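Local coordinates for protein beta-1,4-mannanase (PDB 3VUP) that hydrolyses the beta-1,4-mannosidic backbone of mannans, probably as a digestive enzyme of the sea hare Aplysia kurodai, at residues Y30-N42 against D83-L95. Numbering follows the deposited sequence.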
# COMPACT_ATOMS: atom_id res chain seq x y z
N TYR A 30 11.79 6.90 9.77
CA TYR A 30 12.10 7.45 11.09
C TYR A 30 10.92 8.22 11.66
O TYR A 30 11.11 9.20 12.38
CB TYR A 30 13.30 8.40 10.98
CG TYR A 30 14.60 7.73 11.23
CD1 TYR A 30 15.13 6.84 10.31
CD2 TYR A 30 15.31 7.97 12.40
CE1 TYR A 30 16.32 6.20 10.55
CE2 TYR A 30 16.50 7.34 12.65
CZ TYR A 30 17.01 6.46 11.73
OH TYR A 30 18.20 5.84 12.01
N ASP A 31 9.71 7.78 11.35
CA ASP A 31 8.50 8.49 11.75
C ASP A 31 7.77 7.86 12.93
O ASP A 31 6.99 8.53 13.60
CB ASP A 31 7.51 8.57 10.58
CG ASP A 31 7.91 9.59 9.53
OD1 ASP A 31 8.42 10.67 9.89
OD2 ASP A 31 7.64 9.32 8.33
N PHE A 32 7.99 6.56 13.16
CA PHE A 32 7.24 5.78 14.13
C PHE A 32 8.14 4.96 15.02
O PHE A 32 9.15 4.44 14.56
CB PHE A 32 6.21 4.89 13.42
CG PHE A 32 5.17 5.68 12.73
CD1 PHE A 32 4.09 6.19 13.44
CD2 PHE A 32 5.30 6.01 11.39
CE1 PHE A 32 3.15 6.97 12.82
CE2 PHE A 32 4.36 6.81 10.77
CZ PHE A 32 3.28 7.28 11.48
N GLY A 33 7.78 4.85 16.29
CA GLY A 33 8.54 4.06 17.23
C GLY A 33 9.73 4.84 17.77
O GLY A 33 10.14 5.84 17.19
N ASP A 34 10.28 4.37 18.89
CA ASP A 34 11.44 5.00 19.51
C ASP A 34 11.32 6.52 19.65
O ASP A 34 12.29 7.26 19.45
CB ASP A 34 12.73 4.60 18.77
CG ASP A 34 13.05 3.11 18.91
OD1 ASP A 34 12.37 2.42 19.70
OD2 ASP A 34 13.99 2.64 18.23
N GLY A 35 10.11 6.97 19.99
CA GLY A 35 9.85 8.38 20.25
C GLY A 35 9.72 9.25 19.01
O GLY A 35 9.57 10.46 19.12
N GLN A 36 9.76 8.64 17.83
CA GLN A 36 9.87 9.40 16.59
C GLN A 36 8.56 10.05 16.14
O GLN A 36 8.58 11.09 15.48
CB GLN A 36 10.44 8.51 15.48
CG GLN A 36 11.86 8.07 15.79
CD GLN A 36 12.41 7.00 14.86
OE1 GLN A 36 13.57 7.08 14.47
NE2 GLN A 36 11.60 6.00 14.52
N TRP A 37 7.44 9.44 16.49
CA TRP A 37 6.15 10.00 16.10
C TRP A 37 5.89 11.33 16.79
O TRP A 37 5.52 12.31 16.14
CB TRP A 37 5.01 9.01 16.35
CG TRP A 37 3.66 9.67 16.38
CD1 TRP A 37 2.90 9.90 17.48
CD2 TRP A 37 2.92 10.19 15.26
NE1 TRP A 37 1.74 10.54 17.14
CE2 TRP A 37 1.72 10.72 15.78
CE3 TRP A 37 3.15 10.26 13.89
CZ2 TRP A 37 0.76 11.31 14.97
CZ3 TRP A 37 2.19 10.85 13.08
CH2 TRP A 37 1.01 11.37 13.63
N GLN A 38 6.09 11.38 18.10
CA GLN A 38 5.86 12.64 18.79
C GLN A 38 6.81 13.73 18.30
O GLN A 38 6.45 14.91 18.29
CB GLN A 38 5.93 12.46 20.31
CG GLN A 38 4.79 11.62 20.90
CD GLN A 38 3.41 12.23 20.67
OE1 GLN A 38 3.26 13.44 20.50
NE2 GLN A 38 2.39 11.37 20.66
N ARG A 39 8.01 13.35 17.87
CA ARG A 39 8.96 14.31 17.33
C ARG A 39 8.53 14.85 15.96
O ARG A 39 8.79 16.01 15.64
CB ARG A 39 10.36 13.72 17.26
CG ARG A 39 11.03 13.60 18.62
CD ARG A 39 12.50 13.23 18.49
NE ARG A 39 12.69 11.83 18.12
CZ ARG A 39 12.80 10.83 18.99
NH1 ARG A 39 12.74 11.08 20.29
NH2 ARG A 39 12.96 9.59 18.56
N ASN A 40 7.86 14.02 15.17
CA ASN A 40 7.45 14.41 13.81
C ASN A 40 6.00 14.87 13.70
O ASN A 40 5.59 15.38 12.65
CB ASN A 40 7.66 13.25 12.83
CG ASN A 40 9.11 13.05 12.42
OD1 ASN A 40 9.58 13.60 11.42
ND2 ASN A 40 9.82 12.21 13.17
N LYS A 41 5.22 14.69 14.76
CA LYS A 41 3.79 14.97 14.72
C LYS A 41 3.46 16.41 14.34
O LYS A 41 2.50 16.66 13.61
CB LYS A 41 3.14 14.61 16.06
CG LYS A 41 1.64 14.85 16.11
CD LYS A 41 1.05 14.39 17.43
CE LYS A 41 -0.46 14.58 17.47
NZ LYS A 41 -1.04 14.07 18.74
N ASN A 42 4.26 17.36 14.81
CA ASN A 42 4.00 18.77 14.50
C ASN A 42 4.14 19.09 13.01
O ASN A 42 3.62 20.10 12.55
CB ASN A 42 4.86 19.71 15.35
CG ASN A 42 6.33 19.67 14.97
OD1 ASN A 42 6.86 18.61 14.62
ND2 ASN A 42 6.99 20.82 15.04
N ASP A 83 9.26 -1.91 18.61
CA ASP A 83 10.37 -0.96 18.65
C ASP A 83 11.20 -1.29 19.89
O ASP A 83 10.98 -2.33 20.52
CB ASP A 83 9.89 0.51 18.65
CG ASP A 83 9.25 0.95 19.96
OD1 ASP A 83 8.88 2.14 20.06
OD2 ASP A 83 9.11 0.13 20.90
N LYS A 84 12.12 -0.40 20.26
CA LYS A 84 12.91 -0.58 21.47
C LYS A 84 12.40 0.24 22.64
O LYS A 84 12.37 -0.23 23.77
CB LYS A 84 14.38 -0.25 21.22
CG LYS A 84 15.13 -1.36 20.52
CD LYS A 84 16.62 -1.06 20.40
CE LYS A 84 16.88 0.16 19.53
NZ LYS A 84 18.13 0.04 18.74
N GLN A 85 12.02 1.49 22.38
CA GLN A 85 11.71 2.41 23.47
C GLN A 85 10.27 2.35 23.95
O GLN A 85 9.90 3.06 24.88
CB GLN A 85 12.09 3.84 23.10
CG GLN A 85 13.53 3.98 22.63
CD GLN A 85 14.53 3.37 23.60
OE1 GLN A 85 14.35 3.43 24.82
NE2 GLN A 85 15.59 2.79 23.06
N GLY A 86 9.45 1.51 23.32
CA GLY A 86 8.10 1.29 23.81
C GLY A 86 7.12 2.40 23.49
O GLY A 86 6.19 2.64 24.25
N THR A 87 7.33 3.10 22.37
CA THR A 87 6.36 4.11 21.94
C THR A 87 5.51 3.67 20.74
O THR A 87 4.46 4.27 20.49
CB THR A 87 6.99 5.48 21.61
OG1 THR A 87 7.68 5.42 20.35
CG2 THR A 87 7.97 5.90 22.69
N MET A 88 5.95 2.64 20.03
CA MET A 88 5.33 2.28 18.75
C MET A 88 3.82 2.05 18.82
O MET A 88 3.10 2.52 17.95
CB MET A 88 6.03 1.05 18.17
CG MET A 88 5.53 0.63 16.80
SD MET A 88 5.72 1.93 15.57
CE MET A 88 5.58 0.97 14.07
N LEU A 89 3.35 1.32 19.83
CA LEU A 89 1.93 1.05 19.92
C LEU A 89 1.16 2.35 20.13
O LEU A 89 0.19 2.63 19.42
CB LEU A 89 1.63 0.03 21.02
CG LEU A 89 2.36 -1.32 20.88
CD1 LEU A 89 1.93 -2.25 22.00
CD2 LEU A 89 2.11 -1.95 19.52
N ASP A 90 1.60 3.16 21.09
CA ASP A 90 1.01 4.48 21.31
C ASP A 90 1.06 5.34 20.04
O ASP A 90 0.12 6.08 19.74
CB ASP A 90 1.72 5.22 22.44
CG ASP A 90 1.46 4.62 23.82
OD1 ASP A 90 0.44 3.93 24.01
OD2 ASP A 90 2.30 4.84 24.72
N ASP A 91 2.18 5.27 19.33
CA ASP A 91 2.38 6.07 18.13
C ASP A 91 1.35 5.72 17.06
O ASP A 91 0.77 6.61 16.43
CB ASP A 91 3.78 5.86 17.56
CG ASP A 91 4.89 6.37 18.47
OD1 ASP A 91 4.63 7.20 19.37
OD2 ASP A 91 6.05 5.94 18.24
N MET A 92 1.14 4.43 16.85
CA MET A 92 0.20 4.01 15.82
C MET A 92 -1.23 4.40 16.19
O MET A 92 -2.00 4.85 15.34
CB MET A 92 0.33 2.51 15.55
CG MET A 92 1.69 2.11 14.95
SD MET A 92 2.06 2.90 13.36
CE MET A 92 0.80 2.19 12.30
N LYS A 93 -1.58 4.27 17.47
CA LYS A 93 -2.90 4.71 17.91
C LYS A 93 -3.06 6.22 17.76
O LYS A 93 -4.09 6.68 17.29
CB LYS A 93 -3.17 4.28 19.36
CG LYS A 93 -4.44 4.92 19.93
CD LYS A 93 -5.12 4.06 20.99
CE LYS A 93 -6.53 4.57 21.25
NZ LYS A 93 -6.57 6.02 21.61
N ASP A 94 -2.04 6.97 18.14
CA ASP A 94 -2.12 8.42 18.04
C ASP A 94 -2.18 8.90 16.60
O ASP A 94 -2.87 9.89 16.29
CB ASP A 94 -0.96 9.09 18.79
CG ASP A 94 -1.25 10.54 19.10
OD1 ASP A 94 -2.33 10.83 19.65
OD2 ASP A 94 -0.39 11.39 18.79
N LEU A 95 -1.47 8.22 15.71
CA LEU A 95 -1.58 8.49 14.28
C LEU A 95 -3.04 8.41 13.85
O LEU A 95 -3.56 9.31 13.19
CB LEU A 95 -0.75 7.48 13.49
CG LEU A 95 -1.04 7.39 11.99
CD1 LEU A 95 -0.68 8.68 11.25
CD2 LEU A 95 -0.30 6.20 11.40
O HOH W 1 16.09 3.17 20.00
O HOH W 2 6.73 8.99 19.59
O HOH W 3 2.86 8.54 21.01
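Trp37 of helix 36-53 reaches across to helix 88-101, its CG anti to the backbone N (chi1 162°), a rotation that lays the indole along helix 88-101. CB rests on the carboxylate of Asp91, 3.4 Å from Asp91 CG, and CD1 passes Asp91 OD1. NE1 then gives a nearly straight hydrogen bond to Asp94 OD2 (2.8 Å, 174°), which lies in the indole plane and uses its anti lone pair. Farther out, CZ2 and CH2 run over Leu95, with Trp37 CH2 4.0 Å from Leu95 CD1; Asp91 O and Leu95 N lie over one indole face and Lys41 CB over the other. The extended Lys41 brings NZ to the syn lone pair of the same Asp94 OD2 in a salt bridge of 2.8 Å, so ammonium and indole together fix the carboxylate. Deeper, the Phe32 ring meets Leu95 CD2 and makes an oblique Met-aromatic contact with Met92 SD; strand 58-65 borders it through Leu61 and Ile63. Buried Asp91 OD2 accepts from Gly33 N and from Thr87 OG1, which in turn accepts from Gly35 N (2.9 Å). Asp83 OD1 takes Asp34 N almost in line (2.9 Å) as well as Thr87 N and Met88 N, and its OD2 closes an Asx motif with Gly86 N. An alanine in place of Asp83 would probably leave these four amides without their shared acceptor group and remove one tie between the two loops. In return, Asp34 OD1 receives Lys84 N and Gln85 N, the former at 2.9 Å on its syn lone pair. The segments 36-42 and 88-95, their axes 9.7 Å apart at closest approach and 30° from parallel, belong to successive outer helices of a TIM barrel, and the loops leading into them are tied by reciprocal aspartate-to-amide bonds.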